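Local coordinates for putative capsid protein of prophage (Escherichia coli CFT073, PDB 3BQW), which is of unknown function in detail but, as a putative prophage capsid protein of the phage major capsid protein E family, probably builds the viral head shell, at residues Met59-Ser64 with Tyr159-Lys164; His91-Thr96 with Ala325-Gln330; Asp183-Tyr188 with Ser219-Arg224. All blocks are in the same frame, centred on the assembly; numbering follows the deposited sequence.

Contact 1. Residues Met59-Ser64 with Tyr159-Lys164; sequences MSAFCS and YEIDWK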
loop_
_atom_site.group_PDB
_atom_site.type_symbol
_atom_site.label_atom_id
_atom_site.label_comp_id
_atom_site.label_asym_id
_atom_site.label_seq_id
_atom_site.Cartn_x
_atom_site.Cartn_y
_atom_site.Cartn_z
ATOM N N MET A 59 -3.633 4.167 -18.579
ATOM C CA MET A 59 -4.931 3.607 -18.987
ATOM C C MET A 59 -4.857 2.248 -19.670
ATOM O O MET A 59 -5.871 1.723 -20.116
ATOM C CB MET A 59 -5.704 4.629 -19.819
ATOM C CG MET A 59 -6.397 5.655 -18.919
ATOM S SD MET A 59 -7.225 6.850 -19.916
ATOM C CE MET A 59 -8.781 6.985 -19.062
ATOM N N SER A 60 -3.661 1.675 -19.710
ATOM C CA SER A 60 -3.521 0.274 -20.033
ATOM C C SER A 60 -2.312 -0.319 -19.348
ATOM O O SER A 60 -1.424 0.395 -18.892
ATOM C CB SER A 60 -3.455 0.062 -21.553
ATOM O OG SER A 60 -2.303 0.632 -22.111
ATOM N N ALA A 61 -2.299 -1.645 -19.274
ATOM C CA ALA A 61 -1.156 -2.396 -18.770
ATOM C C ALA A 61 -1.006 -3.649 -19.615
ATOM O O ALA A 61 -1.949 -4.091 -20.270
ATOM C CB ALA A 61 -1.342 -2.761 -17.282
ATOM N N PHE A 62 0.204 -4.190 -19.620
ATOM C CA PHE A 62 0.513 -5.424 -20.324
ATOM C C PHE A 62 0.321 -6.567 -19.349
ATOM O O PHE A 62 1.055 -6.720 -18.367
ATOM C CB PHE A 62 1.940 -5.376 -20.844
ATOM C CG PHE A 62 2.274 -6.456 -21.844
ATOM C CD1 PHE A 62 1.996 -6.284 -23.181
ATOM C CD2 PHE A 62 2.928 -7.606 -21.444
ATOM C CE1 PHE A 62 2.339 -7.255 -24.094
ATOM C CE2 PHE A 62 3.273 -8.589 -22.351
ATOM C CZ PHE A 62 2.983 -8.415 -23.665
ATOM N N CYS A 63 -0.690 -7.368 -19.633
ATOM C CA CYS A 63 -1.126 -8.426 -18.767
ATOM C C CYS A 63 -0.782 -9.770 -19.391
ATOM O O CYS A 63 -1.083 -10.019 -20.555
ATOM C CB CYS A 63 -2.633 -8.294 -18.525
ATOM S SG CYS A 63 -3.009 -6.820 -17.557
ATOM N N SER A 64 -0.131 -10.617 -18.599
ATOM C CA SER A 64 0.361 -11.901 -19.050
ATOM C C SER A 64 -0.110 -13.011 -18.118
ATOM O O SER A 64 -0.021 -12.870 -16.910
ATOM C CB SER A 64 1.897 -11.903 -19.078
ATOM O OG SER A 64 2.416 -10.982 -20.012
ATOM N N TYR A 159 -1.964 -13.956 -12.519
ATOM C CA TYR A 159 -1.352 -13.344 -13.719
ATOM C C TYR A 159 -0.522 -12.112 -13.344
ATOM O O TYR A 159 -0.610 -11.624 -12.228
ATOM C CB TYR A 159 -2.429 -12.963 -14.722
ATOM C CG TYR A 159 -3.216 -11.717 -14.361
ATOM C CD1 TYR A 159 -2.894 -10.482 -14.940
ATOM C CD2 TYR A 159 -4.289 -11.770 -13.442
ATOM C CE1 TYR A 159 -3.581 -9.343 -14.618
ATOM C CE2 TYR A 159 -5.023 -10.601 -13.114
ATOM C CZ TYR A 159 -4.644 -9.396 -13.693
ATOM O OH TYR A 159 -5.325 -8.232 -13.413
ATOM N N GLU A 160 0.271 -11.620 -14.295
ATOM C CA GLU A 160 1.159 -10.472 -14.077
ATOM C C GLU A 160 0.611 -9.240 -14.786
ATOM O O GLU A 160 0.158 -9.321 -15.913
ATOM C CB GLU A 160 2.585 -10.758 -14.571
ATOM C CG GLU A 160 3.542 -9.577 -14.378
ATOM C CD GLU A 160 4.809 -9.697 -15.175
ATOM O OE1 GLU A 160 4.781 -9.414 -16.404
ATOM O OE2 GLU A 160 5.842 -10.047 -14.567
ATOM N N ILE A 161 0.634 -8.112 -14.077
ATOM C CA ILE A 161 0.462 -6.790 -14.660
ATOM C C ILE A 161 1.845 -6.177 -14.773
ATOM O O ILE A 161 2.620 -6.178 -13.799
ATOM C CB ILE A 161 -0.381 -5.836 -13.767
ATOM C CG1 ILE A 161 -1.818 -6.311 -13.669
ATOM C CG2 ILE A 161 -0.362 -4.414 -14.327
ATOM C CD1 ILE A 161 -2.609 -5.607 -12.520
ATOM N N ASP A 162 2.137 -5.636 -15.943
ATOM C CA ASP A 162 3.392 -4.963 -16.190
ATOM C C ASP A 162 3.114 -3.558 -16.734
ATOM O O ASP A 162 2.561 -3.390 -17.825
ATOM C CB ASP A 162 4.233 -5.778 -17.166
ATOM C CG ASP A 162 5.620 -5.227 -17.362
ATOM O OD1 ASP A 162 6.013 -4.263 -16.658
ATOM O OD2 ASP A 162 6.342 -5.774 -18.235
ATOM N N TRP A 163 3.482 -2.567 -15.934
ATOM C CA TRP A 163 3.354 -1.147 -16.297
ATOM C C TRP A 163 4.512 -0.679 -17.184
ATOM O O TRP A 163 4.512 0.457 -17.636
ATOM C CB TRP A 163 3.301 -0.298 -15.045
ATOM C CG TRP A 163 2.164 -0.687 -14.094
ATOM C CD1 TRP A 163 2.282 -1.317 -12.880
ATOM C CD2 TRP A 163 0.757 -0.503 -14.321
ATOM N NE1 TRP A 163 1.028 -1.512 -12.331
ATOM C CE2 TRP A 163 0.079 -1.017 -13.183
ATOM C CE3 TRP A 163 0.003 0.049 -15.371
ATOM C CZ2 TRP A 163 -1.308 -0.989 -13.062
ATOM C CZ3 TRP A 163 -1.379 0.079 -15.251
ATOM C CH2 TRP A 163 -2.024 -0.442 -14.099
ATOM N N LYS A 164 5.477 -1.574 -17.416
ATOM C CA LYS A 164 6.600 -1.389 -18.343
ATOM C C LYS A 164 7.437 -0.189 -17.913
ATOM O O LYS A 164 7.557 0.794 -18.643
ATOM C CB LYS A 164 6.137 -1.241 -19.815
ATOM C CG LYS A 164 5.332 -2.425 -20.419
ATOM C CD LYS A 164 6.139 -3.399 -21.279
ATOM C CE LYS A 164 5.269 -4.127 -22.345
ATOM N NZ LYS A 164 5.831 -5.467 -22.779
HETATM O O HOH W 1 2.925 -9.018 -18.247
#

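Contact 2. Residues His91-Thr96 with Ala325-Gln330; sequences HEIDPT and AIEYVQ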
loop_
_atom_site.group_PDB
_atom_site.type_symbol
_atom_site.label_atom_id
_atom_site.label_comp_id
_atom_site.label_asym_id
_atom_site.label_seq_id
_atom_site.Cartn_x
_atom_site.Cartn_y
_atom_site.Cartn_z
ATOM N N HIS A 91 -12.862 -13.295 10.074
ATOM C CA HIS A 91 -12.412 -13.702 11.388
ATOM C C HIS A 91 -13.621 -14.164 12.175
ATOM O O HIS A 91 -14.707 -13.617 12.019
ATOM C CB HIS A 91 -11.794 -12.519 12.139
ATOM C CG HIS A 91 -10.511 -12.009 11.555
ATOM N ND1 HIS A 91 -9.279 -12.259 12.127
ATOM C CD2 HIS A 91 -10.273 -11.221 10.478
ATOM C CE1 HIS A 91 -8.341 -11.663 11.406
ATOM N NE2 HIS A 91 -8.919 -11.039 10.395
ATOM N N GLU A 92 -13.407 -15.142 13.045
ATOM C CA GLU A 92 -14.410 -15.557 14.018
ATOM C C GLU A 92 -14.559 -14.509 15.142
ATOM O O GLU A 92 -13.575 -13.870 15.567
ATOM C CB GLU A 92 -14.060 -16.935 14.602
ATOM C CG GLU A 92 -14.994 -17.350 15.765
ATOM C CD GLU A 92 -14.686 -18.727 16.364
ATOM O OE1 GLU A 92 -13.838 -19.457 15.798
ATOM O OE2 GLU A 92 -15.303 -19.067 17.410
ATOM N N ILE A 93 -15.792 -14.322 15.596
ATOM C CA ILE A 93 -16.097 -13.441 16.719
ATOM C C ILE A 93 -16.284 -14.324 17.940
ATOM O O ILE A 93 -17.334 -14.931 18.119
ATOM C CB ILE A 93 -17.357 -12.596 16.458
ATOM C CG1 ILE A 93 -17.214 -11.829 15.127
ATOM C CG2 ILE A 93 -17.671 -11.677 17.666
ATOM C CD1 ILE A 93 -16.118 -10.760 15.080
ATOM N N ASP A 94 -15.234 -14.432 18.746
ATOM C CA ASP A 94 -15.207 -15.332 19.891
ATOM C C ASP A 94 -15.410 -14.546 21.175
ATOM O O ASP A 94 -14.480 -13.937 21.675
ATOM C CB ASP A 94 -13.864 -16.060 19.950
ATOM C CG ASP A 94 -13.763 -17.027 21.127
ATOM O OD1 ASP A 94 -14.585 -16.984 22.085
ATOM O OD2 ASP A 94 -12.819 -17.830 21.089
ATOM N N PRO A 95 -16.620 -14.593 21.742
ATOM C CA PRO A 95 -16.875 -13.773 22.935
ATOM C C PRO A 95 -16.188 -14.249 24.201
ATOM O O PRO A 95 -16.289 -13.581 25.223
ATOM C CB PRO A 95 -18.396 -13.836 23.090
ATOM C CG PRO A 95 -18.789 -15.114 22.428
ATOM C CD PRO A 95 -17.804 -15.374 21.338
ATOM N N THR A 96 -15.479 -15.371 24.146
ATOM C CA THR A 96 -14.720 -15.815 25.299
ATOM C C THR A 96 -13.355 -15.116 25.410
ATOM O O THR A 96 -12.655 -15.324 26.382
ATOM C CB THR A 96 -14.520 -17.357 25.284
ATOM O OG1 THR A 96 -13.445 -17.681 24.395
ATOM N N ALA A 325 -22.708 -22.463 17.407
ATOM C CA ALA A 325 -22.980 -21.488 16.364
ATOM C C ALA A 325 -21.751 -20.569 16.295
ATOM O O ALA A 325 -21.366 -19.978 17.297
ATOM C CB ALA A 325 -24.238 -20.708 16.672
ATOM N N ILE A 326 -21.117 -20.476 15.130
ATOM C CA ILE A 326 -19.948 -19.614 14.963
ATOM C C ILE A 326 -20.322 -18.314 14.251
ATOM O O ILE A 326 -21.006 -18.324 13.236
ATOM C CB ILE A 326 -18.799 -20.327 14.220
ATOM C CG1 ILE A 326 -18.469 -21.665 14.892
ATOM C CG2 ILE A 326 -17.557 -19.444 14.189
ATOM C CD1 ILE A 326 -18.379 -21.603 16.445
ATOM N N GLU A 327 -19.880 -17.200 14.823
ATOM C CA GLU A 327 -20.113 -15.884 14.269
ATOM C C GLU A 327 -18.844 -15.396 13.553
ATOM O O GLU A 327 -17.745 -15.629 14.022
ATOM C CB GLU A 327 -20.516 -14.918 15.382
ATOM C CG GLU A 327 -20.857 -13.537 14.855
ATOM C CD GLU A 327 -21.220 -12.554 15.936
ATOM O OE1 GLU A 327 -21.378 -12.960 17.097
ATOM O OE2 GLU A 327 -21.349 -11.368 15.614
ATOM N N TYR A 328 -19.031 -14.744 12.402
ATOM C CA TYR A 328 -17.934 -14.219 11.576
ATOM C C TYR A 328 -18.190 -12.764 11.241
ATOM O O TYR A 328 -19.335 -12.323 11.203
ATOM C CB TYR A 328 -17.821 -14.960 10.247
ATOM C CG TYR A 328 -17.485 -16.406 10.382
ATOM C CD1 TYR A 328 -16.164 -16.809 10.501
ATOM C CD2 TYR A 328 -18.484 -17.378 10.416
ATOM C CE1 TYR A 328 -15.827 -18.139 10.638
ATOM C CE2 TYR A 328 -18.163 -18.710 10.559
ATOM C CZ TYR A 328 -16.819 -19.077 10.664
ATOM O OH TYR A 328 -16.462 -20.395 10.805
ATOM N N VAL A 329 -17.096 -12.038 11.027
ATOM C CA VAL A 329 -17.111 -10.757 10.331
ATOM C C VAL A 329 -16.139 -10.912 9.155
ATOM O O VAL A 329 -15.125 -11.621 9.234
ATOM C CB VAL A 329 -16.774 -9.526 11.249
ATOM C CG1 VAL A 329 -15.333 -9.513 11.687
ATOM C CG2 VAL A 329 -17.069 -8.237 10.532
ATOM N N GLN A 330 -16.483 -10.281 8.048
ATOM C CA GLN A 330 -15.709 -10.392 6.825
ATOM C C GLN A 330 -15.837 -9.108 6.025
ATOM O O GLN A 330 -16.911 -8.502 5.974
ATOM C CB GLN A 330 -16.254 -11.560 6.015
ATOM C CG GLN A 330 -15.595 -11.797 4.697
ATOM C CD GLN A 330 -16.247 -12.920 3.957
ATOM O OE1 GLN A 330 -17.429 -12.846 3.652
ATOM N NE2 GLN A 330 -15.494 -13.989 3.685
HETATM O O HOH W 2 -18.231 -17.408 17.205
HETATM O O HOH W 3 -20.186 -14.231 19.088
#

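Contact 3. Residues Asp183-Tyr188 with Ser219-Arg224; sequences DKETHY and SFKKFR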
loop_
_atom_site.group_PDB
_atom_site.type_symbol
_atom_site.label_atom_id
_atom_site.label_comp_id
_atom_site.label_asym_id
_atom_site.label_seq_id
_atom_site.Cartn_x
_atom_site.Cartn_y
_atom_site.Cartn_z
ATOM N N ASP A 183 35.083 6.570 -0.077
ATOM C CA ASP A 183 35.740 7.188 1.048
ATOM C C ASP A 183 34.704 8.067 1.714
ATOM O O ASP A 183 34.264 9.069 1.150
ATOM C CB ASP A 183 36.961 8.013 0.589
ATOM C CG ASP A 183 37.695 8.687 1.745
ATOM O OD1 ASP A 183 37.202 8.674 2.890
ATOM O OD2 ASP A 183 38.779 9.246 1.505
ATOM N N LYS A 184 34.322 7.662 2.917
ATOM C CA LYS A 184 33.274 8.311 3.681
ATOM C C LYS A 184 33.632 9.721 4.109
ATOM O O LYS A 184 32.750 10.531 4.375
ATOM C CB LYS A 184 32.944 7.460 4.911
ATOM C CG LYS A 184 32.414 6.056 4.580
ATOM C CD LYS A 184 31.303 6.091 3.543
ATOM C CE LYS A 184 30.562 4.759 3.463
ATOM N NZ LYS A 184 31.366 3.774 2.697
ATOM N N GLU A 185 34.928 10.023 4.157
ATOM C CA GLU A 185 35.370 11.372 4.460
ATOM C C GLU A 185 35.328 12.305 3.256
ATOM O O GLU A 185 35.173 13.505 3.429
ATOM C CB GLU A 185 36.777 11.334 5.059
ATOM C CG GLU A 185 36.827 10.570 6.352
ATOM C CD GLU A 185 36.136 11.313 7.481
ATOM O OE1 GLU A 185 36.639 12.393 7.868
ATOM O OE2 GLU A 185 35.106 10.822 7.986
ATOM N N THR A 186 35.453 11.781 2.042
ATOM C CA THR A 186 35.672 12.653 0.879
ATOM C C THR A 186 34.648 12.565 -0.245
ATOM O O THR A 186 34.549 13.471 -1.070
ATOM C CB THR A 186 37.074 12.438 0.281
ATOM O OG1 THR A 186 37.180 11.106 -0.236
ATOM C CG2 THR A 186 38.152 12.678 1.348
ATOM N N HIS A 187 33.879 11.492 -0.279
ATOM C CA HIS A 187 32.908 11.303 -1.347
ATOM C C HIS A 187 31.648 12.155 -1.147
ATOM O O HIS A 187 31.142 12.290 -0.028
ATOM C CB HIS A 187 32.545 9.835 -1.447
ATOM C CG HIS A 187 31.838 9.497 -2.708
ATOM N ND1 HIS A 187 30.512 9.104 -2.738
ATOM C CD2 HIS A 187 32.258 9.536 -3.994
ATOM C CE1 HIS A 187 30.155 8.902 -3.995
ATOM N NE2 HIS A 187 31.196 9.157 -4.776
ATOM N N TYR A 188 31.176 12.753 -2.242
ATOM C CA TYR A 188 29.933 13.512 -2.259
ATOM C C TYR A 188 28.817 12.636 -2.817
ATOM O O TYR A 188 28.671 12.528 -4.032
ATOM C CB TYR A 188 30.101 14.783 -3.093
ATOM C CG TYR A 188 31.035 15.791 -2.451
ATOM C CD1 TYR A 188 30.534 16.878 -1.741
ATOM C CD2 TYR A 188 32.419 15.649 -2.537
ATOM C CE1 TYR A 188 31.381 17.796 -1.139
ATOM C CE2 TYR A 188 33.276 16.569 -1.941
ATOM C CZ TYR A 188 32.749 17.640 -1.244
ATOM O OH TYR A 188 33.587 18.557 -0.657
ATOM N N SER A 219 26.632 7.846 6.868
ATOM C CA SER A 219 28.060 7.648 7.159
ATOM C C SER A 219 28.993 8.547 6.342
ATOM O O SER A 219 30.179 8.635 6.644
ATOM C CB SER A 219 28.455 6.187 6.938
ATOM O OG SER A 219 28.470 5.851 5.561
ATOM N N PHE A 220 28.465 9.203 5.315
ATOM C CA PHE A 220 29.245 10.156 4.523
ATOM C C PHE A 220 29.263 11.522 5.182
ATOM O O PHE A 220 28.245 12.194 5.242
ATOM C CB PHE A 220 28.672 10.324 3.117
ATOM C CG PHE A 220 28.876 9.140 2.222
ATOM C CD1 PHE A 220 30.103 8.914 1.619
ATOM C CD2 PHE A 220 27.825 8.278 1.935
ATOM C CE1 PHE A 220 30.290 7.823 0.778
ATOM C CE2 PHE A 220 28.006 7.193 1.093
ATOM C CZ PHE A 220 29.251 6.966 0.524
ATOM N N LYS A 221 30.447 11.933 5.629
ATOM C CA LYS A 221 30.702 13.292 6.131
ATOM C C LYS A 221 30.114 14.389 5.221
ATOM O O LYS A 221 29.579 15.387 5.700
ATOM C CB LYS A 221 32.211 13.498 6.270
ATOM C CG LYS A 221 32.636 14.599 7.239
ATOM C CD LYS A 221 34.132 14.932 7.060
ATOM C CE LYS A 221 34.694 15.687 8.267
ATOM N NZ LYS A 221 34.979 14.800 9.445
ATOM N N LYS A 222 30.216 14.187 3.908
ATOM C CA LYS A 222 29.756 15.174 2.948
ATOM C C LYS A 222 28.242 15.179 2.817
ATOM O O LYS A 222 27.667 16.198 2.446
ATOM C CB LYS A 222 30.425 14.967 1.581
ATOM C CG LYS A 222 31.954 15.031 1.613
ATOM C CD LYS A 222 32.456 16.311 2.242
ATOM C CE LYS A 222 33.971 16.447 2.101
ATOM N NZ LYS A 222 34.488 17.396 3.130
ATOM N N PHE A 223 27.583 14.069 3.131
ATOM C CA PHE A 223 26.136 14.116 3.284
ATOM C C PHE A 223 25.751 14.920 4.534
ATOM O O PHE A 223 24.865 15.767 4.467
ATOM C CB PHE A 223 25.496 12.720 3.324
ATOM C CG PHE A 223 24.118 12.728 3.893
ATOM C CD1 PHE A 223 23.060 13.224 3.150
ATOM C CD2 PHE A 223 23.884 12.313 5.201
ATOM C CE1 PHE A 223 21.777 13.270 3.682
ATOM C CE2 PHE A 223 22.593 12.347 5.741
ATOM C CZ PHE A 223 21.549 12.829 4.981
ATOM N N ARG A 224 26.417 14.654 5.658
ATOM C CA ARG A 224 26.108 15.325 6.935
ATOM C C ARG A 224 26.195 16.848 6.855
ATOM O O ARG A 224 25.405 17.557 7.465
ATOM C CB ARG A 224 27.062 14.864 8.024
ATOM C CG ARG A 224 27.041 13.388 8.288
ATOM C CD ARG A 224 28.060 13.041 9.368
ATOM N NE ARG A 224 27.958 11.636 9.740
ATOM C CZ ARG A 224 28.570 11.077 10.779
ATOM N NH1 ARG A 224 29.338 11.798 11.591
ATOM N NH2 ARG A 224 28.386 9.779 11.021
HETATM O O HOH W 4 31.644 12.023 2.529
#

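Contact 1. Residues Met59-Ser64 with Tyr159-Lys164
The carbonyl oxygen of Phe62 is gripped twice: Asp162 N donates to Phe62 O at 2.9 Å from above the carbonyl plane, and a water supplies a second hydrogen. That water also donates to Glu160 OE1 and accepts from Ser64 OG, tying three residues together on one face of the sheet. Phe62 N answers with a bond to Asp162 O, 3.1 Å and in the carbonyl plane, while Ser64 and Glu160 form the next antiparallel hydrogen-bonded pair, with Glu160 N to Ser64 O almost straight at 172°. With CG anti to its backbone N, Phe62 offers its ring to Lys164, whose NZ stands 3.8 Å from the centroid of the Phe62 ring and 9° off the normal, a cation-pi contact. The lysine chain bends at chi2 (-99°) to reach there, and its backbone N closes an Asx turn on Asp162 OD1 at 2.8 Å. On the other face Ala61 CB lies over the six-membered ring of Trp163 and meets Ile161 CG2 at 3.5 Å. Cys63 SG comes to the edge of the Tyr159 ring, 3.9 Å from Tyr159 CE1. Arg73 salt-bridges both acids, Glu160 and Asp162, which with Lys164 NZ nearby probably balance two cations. The two strands are central in an antiparallel four-stranded sheet, between 70-79 and 148-151, with Ile82 of the short strand 81-82 packed on the Cys63 and Ile161 face.

Contact 2. Residues His91-Thr96 with Ala325-Gln330
Ile93 lies obliquely across the extended chain of Glu327, with Ile93 CB 3.9 Å from Glu327 CD. Its tip runs on to Val329, where Ile93 CD1 meets Val329 CG1 at 3.7 Å. The Glu327 chain is stretched flat (CG anti to the backbone N, chi1 -177°), so its methylenes give the isoleucine an apolar flank while the carboxylate goes on to Arg117, a salt bridge through OE1. A water, 2.6 Å from Glu327 OE1, donates to it and to Ile93 O. A second water joins Ile93 O to Glu327 N. Next along, Glu92 reaches over Ile326, with Glu92 CG 3.7 Å from Ile326 CG2. The backbones pair antiparallel: His91 and Val329, a hydrogen-bonded pair, exchange two bonds, both nearly along the C=O axes, and Ile93 N reaches Glu327 O at 2.8 Å from well above the carbonyl plane. Past this point the chain turns away, Asp94 OD1 accepting from Thr96 N, an Asx turn, and from Thr96 OG1 as well. Strand 327-338 also pairs with 314-319, and His91 and Val329 pack on the long helix 113-146, an arrangement consistent with the spine helix and beta-sheet of the P-domain in HK97-like capsid proteins.

Contact 3. Residues Asp183-Tyr188 with Ser219-Arg224
This is a surface contact in which the loop 183-188, leading into helix 190-198, braces the start of helix 221-226. Lys184 O takes the N-H of Lys221, the first helical residue after the N-cap position held by Phe220, at 3.0 Å from Lys184 O to Lys221 N and nearly along the C=O axis. A water extends the grip to the next amide, accepting from Lys222 N and donating to Lys184 O and His187 O. The loop keeps its own shape through an Asx turn, Asp183 OD1 accepting from Glu185 N, and through Asp183 O, which accepts from both Thr186 N and His187 N. Lysine chains do the packing. Lys184, bent at chi2 (-49°), lays CD over one face of the Phe220 ring, 3.7 Å from its centroid, and sends NZ on to Trp179 O; Trp179 also meets Phe220 edge-to-face. Lys222 sets CG squarely over the Tyr188 ring, 3.9 Å from its centroid, and Lys222 CB lies 3.2 Å from His187 O. Phe220 CE1 lies 3.7 Å from His187 ND1, a buried nitrogen without a partner in the model. Lys221 NZ forms a salt bridge to Glu185 OE1 at 3.3 Å, its hydrogen bond weak.

Contact 1 is the most buried of the three, contact 2 partly buried, and contact 3 lies at the surface. The first two join antiparallel strands, but in different sheets, and their segments alternate along the chain; contact 3 has no sheet pairing and ties a loop to a helix start. The chemistry follows: in contact 1 buried acids share an arginine on the face that also carries a cation-pi pair, with cysteine, isoleucine and tyrosine packed on the other, contact 2 mixes isoleucine with glutamate methylenes beside the long helix, and contact 3 relies on lysine chains over aromatic rings. Contacts 2 and 3 lie on opposite sides of the chain's centre, their own centres 56 Å apart.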